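Protein of unknown function with cystatin-like fold (Xanthomonas campestris pv. campestris, PDB 3G8Z) is of unknown function but has a cystatin-like fold and probably belongs with the SnoaL-like proteins. Local coordinates at residues A[21-24]-A[25-29]; A[38-41]-A[42-46]; A[67-70]-A[71-74]. All coordinates share one frame; numbering follows the deposited sequence. Where two conformers were deposited one is given.

Contact 1 (A[21-24]-A[25-29])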
ATOM      1  N   ASN A  21      12.923  -3.942 -13.703  1.00 33.13           N
ATOM      2  CA  ASN A  21      11.515  -3.736 -13.452  1.00 30.93           C
ATOM      3  C   ASN A  21      11.265  -2.834 -12.232  1.00 28.44           C
ATOM      4  O   ASN A  21      12.192  -2.401 -11.554  1.00 26.42           O
ATOM      5  CB  ASN A  21      10.831  -5.093 -13.295  1.00 30.89           C
ATOM      6  CG  ASN A  21      11.257  -5.824 -12.043  1.00 32.68           C
ATOM      7  OD1 ASN A  21      11.609  -5.217 -11.028  1.00 29.87           O
ATOM      8  ND2 ASN A  21      11.215  -7.154 -12.104  1.00 35.23           N
ATOM      9  N   THR A  22      10.002  -2.549 -11.957  1.00 26.08           N
ATOM     10  CA  THR A  22       9.679  -1.590 -10.914  1.00 24.79           C
ATOM     11  C   THR A  22      10.123  -2.061  -9.533  1.00 24.00           C
ATOM     12  O   THR A  22      10.496  -1.250  -8.690  1.00 24.11           O
ATOM     13  CB  THR A  22       8.175  -1.245 -10.919  1.00 24.24           C
ATOM     14  OG1 THR A  22       7.410  -2.451 -10.807  1.00 22.90           O
ATOM     15  CG2 THR A  22       7.816  -0.504 -12.217  1.00 25.46           C
ATOM     16  N   ILE A  23      10.092  -3.363  -9.294  1.00 23.60           N
ATOM     17  CA  ILE A  23      10.525  -3.879  -7.998  1.00 23.32           C
ATOM     18  C   ILE A  23      12.038  -3.691  -7.823  1.00 22.45           C
ATOM     19  O   ILE A  23      12.483  -3.350  -6.734  1.00 21.54           O
ATOM     20  CB  ILE A  23      10.119  -5.339  -7.773  1.00 23.03           C
ATOM     21  CG1 ILE A  23       8.584  -5.415  -7.578  1.00 24.12           C
ATOM     22  CG2 ILE A  23      10.845  -5.884  -6.548  1.00 23.01           C
ATOM     23  CD1 ILE A  23       8.078  -6.741  -7.019  1.00 25.00           C
ATOM     24  N   ASP A  24      12.801  -3.864  -8.897  1.00 21.70           N
ATOM     25  CA  ASP A  24      14.228  -3.582  -8.872  1.00 22.58           C
ATOM     26  C   ASP A  24      14.471  -2.125  -8.468  1.00 22.38           C
ATOM     27  O   ASP A  24      15.314  -1.837  -7.617  1.00 22.31           O
ATOM     28  CB  ASP A  24      14.858  -3.830 -10.243  1.00 23.10           C
ATOM     29  CG  ASP A  24      14.906  -5.296 -10.603  1.00 25.63           C
ATOM     30  OD1 ASP A  24      15.124  -6.107  -9.687  1.00 27.45           O
ATOM     31  OD2 ASP A  24      14.717  -5.624 -11.799  1.00 28.69           O
ATOM     32  N   ILE A  25      13.719  -1.211  -9.069  1.00 21.71           N
ATOM     33  CA  ILE A  25      13.852   0.203  -8.730  1.00 21.52           C
ATOM     34  C   ILE A  25      13.477   0.465  -7.272  1.00 20.49           C
ATOM     35  O   ILE A  25      14.164   1.216  -6.576  1.00 19.62           O
ATOM     36  CB  ILE A  25      13.045   1.098  -9.699  1.00 22.01           C
ATOM     37  CG1 ILE A  25      13.666   1.001 -11.099  1.00 23.09           C
ATOM     38  CG2 ILE A  25      13.051   2.550  -9.217  1.00 22.82           C
ATOM     39  CD1 ILE A  25      12.650   1.122 -12.224  1.00 24.42           C
ATOM     40  N   ALA A  26      12.400  -0.173  -6.797  1.00 19.97           N
ATOM     41  CA  ALA A  26      11.960  -0.010  -5.417  1.00 20.15           C
ATOM     42  C   ALA A  26      13.016  -0.531  -4.448  1.00 20.07           C
ATOM     43  O   ALA A  26      13.257   0.073  -3.386  1.00 20.20           O
ATOM     44  CB  ALA A  26      10.626  -0.715  -5.195  1.00 19.37           C
ATOM     45  N   LYS A  27      13.646  -1.651  -4.800  1.00 19.96           N
ATOM     46  CA  LYS A  27      14.683  -2.233  -3.947  1.00 20.07           C
ATOM     47  C   LYS A  27      15.890  -1.320  -3.891  1.00 19.80           C
ATOM     48  O   LYS A  27      16.525  -1.193  -2.850  1.00 18.84           O
ATOM     49  CB  LYS A  27      15.088  -3.623  -4.450  1.00 20.51           C
ATOM     50  CG  LYS A  27      14.020  -4.666  -4.140  1.00 20.98           C
ATOM     51  CD  LYS A  27      14.404  -6.057  -4.622  1.00 22.28           C
ATOM     52  CE  LYS A  27      13.438  -7.100  -4.103  1.00 24.51           C
ATOM     53  NZ  LYS A  27      13.677  -8.398  -4.820  1.00 27.97           N
ATOM     54  N   SER A  28      16.208  -0.683  -5.013  1.00 20.17           N
ATOM     55  CA  SER A  28      17.349   0.235  -5.059  1.00 20.70           C
ATOM     56  C   SER A  28      17.088   1.436  -4.163  1.00 21.68           C
ATOM     57  O   SER A  28      17.979   1.918  -3.451  1.00 20.55           O
ATOM     58  CB  SER A  28      17.609   0.673  -6.512  1.00 21.13           C
ATOM     59  OG  SER A  28      18.563   1.710  -6.558  1.00 24.00           O
ATOM     60  N   TYR A  29      15.848   1.914  -4.217  1.00 22.38           N
ATOM     61  CA  TYR A  29      15.386   3.025  -3.400  1.00 23.54           C
ATOM     62  C   TYR A  29      15.505   2.721  -1.901  1.00 23.55           C
ATOM     63  O   TYR A  29      16.054   3.531  -1.138  1.00 23.77           O
ATOM     64  CB  TYR A  29      13.930   3.364  -3.784  1.00 24.80           C
ATOM     65  CG  TYR A  29      13.256   4.353  -2.851  1.00 27.12           C
ATOM     66  CD1 TYR A  29      13.473   5.716  -2.994  1.00 28.39           C
ATOM     67  CD2 TYR A  29      12.418   3.919  -1.835  1.00 28.37           C
ATOM     68  CE1 TYR A  29      12.867   6.624  -2.151  1.00 29.09           C
ATOM     69  CE2 TYR A  29      11.811   4.816  -0.981  1.00 28.95           C
ATOM     70  CZ  TYR A  29      12.044   6.170  -1.159  1.00 28.35           C
ATOM     71  OH  TYR A  29      11.462   7.080  -0.313  1.00 32.34           O
TER
HETATM   72  O   HOH W   1      13.638  -7.894  -8.073  1.00 39.53           O
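K27 N donates to I23 O at 2.8 Å, a regular helical bond, and K27 CG is packed beside the same oxygen at 3.3 Å. With CG beside its backbone N (chi1 -74°) and the chain extended beyond, K27 runs past the I23 side chain at a slant, its CE 3.8 Å from I23 CG2. I23 is thus flanked by the aliphatic part of a lysine whose ammonium lies farther out.

The helix begins with a capping box, N21 to D24, a clear worked example of how a side chain takes up a first-turn amide, that of D24. N21, at the N-cap, receives D24 N on its OD1 at 2.8 Å, almost in line with the amide carbonyl (171°); in return N21 N reaches D24 OD2 at 3.1 Å, on the anti side of the carboxylate and 25° out of its plane. The other carboxylate oxygen, D24 OD1, accepts from a water at 2.8 Å, and that water in turn accepts from K27 NZ over a longer distance. One water therefore bridges D24 OD1 and K27 NZ, which are 5.6 Å apart and so form no direct salt bridge. Behind the cap, I25 CD1 lies 3.6 Å from N21 O, the same oxygen that takes the I25 amide.

On the sheet side of helix 22-35, I25 meets I124 and A26 meets L122 of strand 112-125, while I23 and K27 lean on Y92 of strand 85-95; S28 and Y29 turn to helix 38-44.

Contact 2 (A[38-41]-A[42-46])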
ATOM      1  N   HIS A  38      22.822   9.073  -0.753  1.00 26.25           N
ATOM      2  CA  HIS A  38      22.105  10.219  -1.301  1.00 26.69           C
ATOM      3  C   HIS A  38      22.259  10.339  -2.798  1.00 25.73           C
ATOM      4  O   HIS A  38      21.358  10.840  -3.463  1.00 26.40           O
ATOM      5  CB  HIS A  38      22.514  11.515  -0.599  1.00 27.60           C
ATOM      6  CG  HIS A  38      22.208  11.509   0.864  1.00 30.46           C
ATOM      7  ND1 HIS A  38      22.737  12.433   1.744  1.00 34.15           N
ATOM      8  CD2 HIS A  38      21.459  10.665   1.611  1.00 33.60           C
ATOM      9  CE1 HIS A  38      22.316  12.163   2.966  1.00 33.71           C
ATOM     10  NE2 HIS A  38      21.542  11.095   2.913  1.00 35.33           N
ATOM     11  N   ALA A  39      23.384   9.875  -3.332  1.00 25.07           N
ATOM     12  CA  ALA A  39      23.621   9.892  -4.774  1.00 24.16           C
ATOM     13  C   ALA A  39      22.564   9.086  -5.506  1.00 23.30           C
ATOM     14  O   ALA A  39      22.059   9.503  -6.534  1.00 23.11           O
ATOM     15  CB  ALA A  39      24.993   9.346  -5.095  1.00 23.82           C
ATOM     16  N   THR A  40      22.253   7.903  -5.007  1.00 22.92           N
ATOM     17  CA  THR A  40      21.241   7.090  -5.671  1.00 22.78           C
ATOM     18  C   THR A  40      19.897   7.808  -5.538  1.00 23.33           C
ATOM     19  O   THR A  40      19.186   7.999  -6.501  1.00 23.01           O
ATOM     20  CB  THR A  40      21.127   5.693  -5.043  1.00 22.42           C
ATOM     21  OG1 THR A  40      22.264   4.901  -5.414  1.00 20.89           O
ATOM     22  CG2 THR A  40      19.823   4.989  -5.496  1.00 21.36           C
ATOM     23  N   LEU A  41      19.573   8.237  -4.329  1.00 24.51           N
ATOM     24  CA  LEU A  41      18.251   8.815  -4.056  1.00 25.80           C
ATOM     25  C   LEU A  41      18.018  10.046  -4.923  1.00 26.18           C
ATOM     26  O   LEU A  41      16.932  10.239  -5.459  1.00 27.44           O
ATOM     27  CB  LEU A  41      18.114   9.203  -2.580  1.00 25.40           C
ATOM     28  CG  LEU A  41      17.799   8.116  -1.582  1.00 26.84           C
ATOM     29  CD1 LEU A  41      17.573   8.725  -0.168  1.00 29.93           C
ATOM     30  CD2 LEU A  41      16.599   7.318  -2.014  1.00 27.47           C
ATOM     31  N   GLY A  42      19.055  10.850  -5.085  1.00 26.87           N
ATOM     32  CA  GLY A  42      18.967  12.077  -5.876  1.00 26.83           C
ATOM     33  C   GLY A  42      18.806  11.819  -7.351  1.00 27.18           C
ATOM     34  O   GLY A  42      18.424  12.711  -8.107  1.00 27.53           O
ATOM     35  N   SER A  43      19.114  10.595  -7.760  1.00 27.35           N
ATOM     36  CA  SER A  43      19.116  10.216  -9.157  1.00 27.16           C
ATOM     37  C   SER A  43      17.901   9.402  -9.545  1.00 26.27           C
ATOM     38  O   SER A  43      17.390   9.558 -10.641  1.00 26.12           O
ATOM     39  CB  SER A  43      20.345   9.366  -9.472  1.00 27.55           C
ATOM     40  OG  SER A  43      21.518   9.922  -8.902  1.00 31.12           O
ATOM     41  N   ILE A  44      17.462   8.498  -8.674  0.80 25.74           N
ATOM     42  CA  ILE A  44      16.360   7.613  -9.035  0.80 25.48           C
ATOM     43  C   ILE A  44      14.992   8.179  -8.651  0.80 25.12           C
ATOM     44  O   ILE A  44      13.979   7.639  -9.074  0.80 24.94           O
ATOM     45  CB  ILE A  44      16.494   6.193  -8.442  0.80 25.62           C
ATOM     46  CG1 ILE A  44      16.384   6.225  -6.929  0.80 25.44           C
ATOM     47  CG2 ILE A  44      17.797   5.522  -8.889  0.80 26.74           C
ATOM     48  CD1 ILE A  44      16.159   4.851  -6.350  0.80 25.39           C
ATOM     49  N   ILE A  45      14.959   9.248  -7.857  1.00 24.68           N
ATOM     50  CA  ILE A  45      13.700   9.930  -7.576  1.00 24.29           C
ATOM     51  C   ILE A  45      13.510  11.027  -8.631  1.00 23.55           C
ATOM     52  O   ILE A  45      14.421  11.827  -8.866  1.00 22.64           O
ATOM     53  CB  ILE A  45      13.662  10.589  -6.200  1.00 24.38           C
ATOM     54  CG1 ILE A  45      13.816   9.560  -5.076  1.00 24.59           C
ATOM     55  CG2 ILE A  45      12.332  11.378  -6.041  1.00 25.67           C
ATOM     56  CD1 ILE A  45      14.028  10.192  -3.693  1.00 24.92           C
ATOM     57  N   SER A  46      12.336  11.073  -9.250  1.00 23.00           N
ATOM     58  CA  SER A  46      12.050  12.088 -10.259  1.00 22.83           C
ATOM     59  C   SER A  46      12.272  13.476  -9.695  1.00 22.19           C
ATOM     60  O   SER A  46      11.886  13.743  -8.553  1.00 21.94           O
ATOM     61  CB  SER A  46      10.603  11.969 -10.745  1.00 22.92           C
ATOM     62  OG  SER A  46      10.254  13.062 -11.576  1.00 24.58           O
TER
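T40 and I44, one helical turn apart, meet through methyl groups, their side chains slanting across each other. T40 CG2 stands anti to the backbone N and approaches I44 CD1 to 3.8 Å, while the hydroxyl, on another branch, turns back to bond D37 OD2. One threonine thereby divides its two branches between an apolar neighbour and an acid. I44 answers from an unusual posture for a helix: CG1 sits between the backbone N and the carbonyl carbon (chi1 66°), which sets it 3.3 Å from T40 O. This holds for one of the two conformers modelled for I44, so the fine detail on that side is less certain.

L41 and I45 form the second pair, more loosely matched, with L41 CD2 4.2 Å from I45 CD1. I45 CG1 also lies 3.2 Å from L41 O, which accepts the I45 amide in a long bond.

T40 O, in the first pair, accepts two amides of different geometry. I44 N comes almost straight in at 2.8 Å (C=O...N 178°), whereas S43 N, at 2.9 Å, stands well above the carbonyl plane, 58° out of it. A bond from S43 OG to A39 O is modelled so short that it remains doubtful.

The underlying principle is a helix being unwound into a strand: I45 is the first residue to leave helical geometry, and the backbones of I44, still helical, and of S46 both hydrogen-bond to I129. Such a short helix, packed on Y29 of the preceding helix and running into a short strand that bonds to I129 of strand 128-136, is consistent with the helical layer of a SnoaL-like, cystatin-like fold.

Contact 3 (A[67-70]-A[71-74])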
ATOM      1  N   ALA A  67      13.381  19.834  -5.424  1.00 24.64           N
ATOM      2  CA  ALA A  67      13.826  21.110  -4.856  1.00 24.55           C
ATOM      3  C   ALA A  67      13.289  21.267  -3.452  1.00 24.37           C
ATOM      4  O   ALA A  67      13.931  21.883  -2.605  1.00 23.92           O
ATOM      5  CB  ALA A  67      13.404  22.300  -5.736  1.00 24.82           C
ATOM      6  N   VAL A  68      12.119  20.681  -3.208  1.00 23.86           N
ATOM      7  CA  VAL A  68      11.453  20.723  -1.907  1.00 23.99           C
ATOM      8  C   VAL A  68      11.710  19.448  -1.114  1.00 23.88           C
ATOM      9  O   VAL A  68      12.050  19.489   0.082  1.00 23.51           O
ATOM     10  CB  VAL A  68       9.915  20.891  -2.086  1.00 23.90           C
ATOM     11  CG1 VAL A  68       9.171  20.542  -0.802  1.00 25.75           C
ATOM     12  CG2 VAL A  68       9.592  22.326  -2.581  1.00 25.69           C
ATOM     13  N   VAL A  69      11.541  18.313  -1.779  1.00 22.99           N
ATOM     14  CA  VAL A  69      11.698  17.031  -1.109  1.00 23.46           C
ATOM     15  C   VAL A  69      13.122  16.777  -0.616  1.00 23.37           C
ATOM     16  O   VAL A  69      13.291  16.248   0.470  1.00 24.09           O
ATOM     17  CB  VAL A  69      11.254  15.847  -1.996  1.00 22.65           C
ATOM     18  CG1 VAL A  69      11.667  14.503  -1.359  1.00 24.38           C
ATOM     19  CG2 VAL A  69       9.756  15.884  -2.213  1.00 22.60           C
ATOM     20  N   GLY A  70      14.140  17.121  -1.397  1.00 23.25           N
ATOM     21  CA  GLY A  70      15.515  16.882  -0.956  1.00 23.72           C
ATOM     22  C   GLY A  70      15.812  17.577   0.370  1.00 24.01           C
ATOM     23  O   GLY A  70      16.197  16.948   1.351  1.00 25.03           O
ATOM     24  N   PRO A  71      15.615  18.884   0.421  1.00 24.27           N
ATOM     25  CA  PRO A  71      15.806  19.606   1.672  1.00 24.39           C
ATOM     26  C   PRO A  71      14.938  19.103   2.824  1.00 24.46           C
ATOM     27  O   PRO A  71      15.385  19.110   3.971  1.00 24.49           O
ATOM     28  CB  PRO A  71      15.455  21.053   1.283  1.00 24.68           C
ATOM     29  CG  PRO A  71      15.704  21.106  -0.154  1.00 24.22           C
ATOM     30  CD  PRO A  71      15.277  19.800  -0.682  1.00 24.41           C
HETATM   31  N   MSE A  72      13.729  18.655   2.528  0.50 24.18           N
HETATM   32  CA  MSE A  72      12.865  18.128   3.562  0.50 24.10           C
HETATM   33  C   MSE A  72      13.412  16.829   4.156  0.50 24.32           C
HETATM   34  O   MSE A  72      13.294  16.609   5.364  0.50 24.58           O
HETATM   35  CB  MSE A  72      11.477  17.879   2.993  0.50 23.73           C
HETATM   36  CG  MSE A  72      10.475  17.447   4.018  0.50 23.02           C
HETATM   37 SE   MSE A  72       8.913  16.892   3.076  0.38 24.09          SE
HETATM   38  CE  MSE A  72       9.531  15.148   2.268  0.50 20.55           C
ATOM     39  N   LEU A  73      13.962  15.963   3.303  1.00 24.60           N
ATOM     40  CA  LEU A  73      14.608  14.740   3.749  1.00 24.44           C
ATOM     41  C   LEU A  73      15.813  15.069   4.617  1.00 24.39           C
ATOM     42  O   LEU A  73      16.058  14.423   5.628  1.00 24.05           O
ATOM     43  CB  LEU A  73      15.014  13.885   2.555  1.00 24.85           C
ATOM     44  CG  LEU A  73      13.868  13.235   1.780  1.00 25.63           C
ATOM     45  CD1 LEU A  73      14.398  12.508   0.551  1.00 25.69           C
ATOM     46  CD2 LEU A  73      13.078  12.274   2.677  1.00 24.64           C
ATOM     47  N   GLY A  74      16.537  16.114   4.251  1.00 24.42           N
ATOM     48  CA  GLY A  74      17.657  16.582   5.055  1.00 24.19           C
ATOM     49  C   GLY A  74      17.227  17.082   6.419  1.00 24.65           C
ATOM     50  O   GLY A  74      17.882  16.807   7.431  1.00 23.97           O
TER
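V69 and L73 run alongside each other in one direction, making the compact face of this stretch of helix 66-79. V69 CG1, placed anti to the backbone N (chi1 170°), comes within 3.9 Å of L73 CD1, while L73 CG rests 3.3 Å from V69 O. The leucine side chain thus packs beside the carbonyl that its own amide bonds, L73 N to V69 O at 2.9 Å. Selenomethionine M72 adds to the same face from a chain bent at its last torsion, chi3 72°; its CE is a more distant 4.3 Å from V69 CG1, in one of two modelled conformers. V69 and M72 are buried: W51 of strand 49-53 receives both, with L73, and H63 of strand 61-64 receives both as well.

A67, V68 and P71 make the solvent side, yet the proline ring is itself closely seated. Its nitrogen carries no hydrogen, so the turn before gets no amide bond from it and the helix kinks there. In place of a donor, A67 O finds P71 CG at 3.1 Å, and the ring settles as a knob among A67, V68, V69 and G70. Regular bonding resumes directly after the missing bond: M72 N reaches V68 O at 3.1 Å, and G74 N reaches G70 O at 3.0 Å.

A proline kink within a helix, with its ring on the outer side and its apolar residues turned to the sheet, is the motif exemplified here. L73 also lies near a bound glycerol, probably from the crystallisation liquor, though it may mark the pocket expected of a SnoaL-like fold.

How the contacts relate
The three contacts follow in series along the chain, on helices 22-35, 38-44 and 66-79. Contacts 1 and 2 have centres about 12 Å apart and touch directly, Y29 CD1 meeting L41 CD2 at 3.6 Å. Contact 3 lies about 12 Å from contact 2 and 21 Å from contact 1, centre to centre, and touches neither. Contact 1 leans on strands 85-95, 98-109 and 112-125, and contact 3 backs onto strands 49-53 and 61-64. Helices 22-35 and 66-79 thus pack on different strands of one mixed sheet, while helix 38-44 packs on helix 22-35 and joins I129 through backbone bonds, as fits a cystatin-like fold.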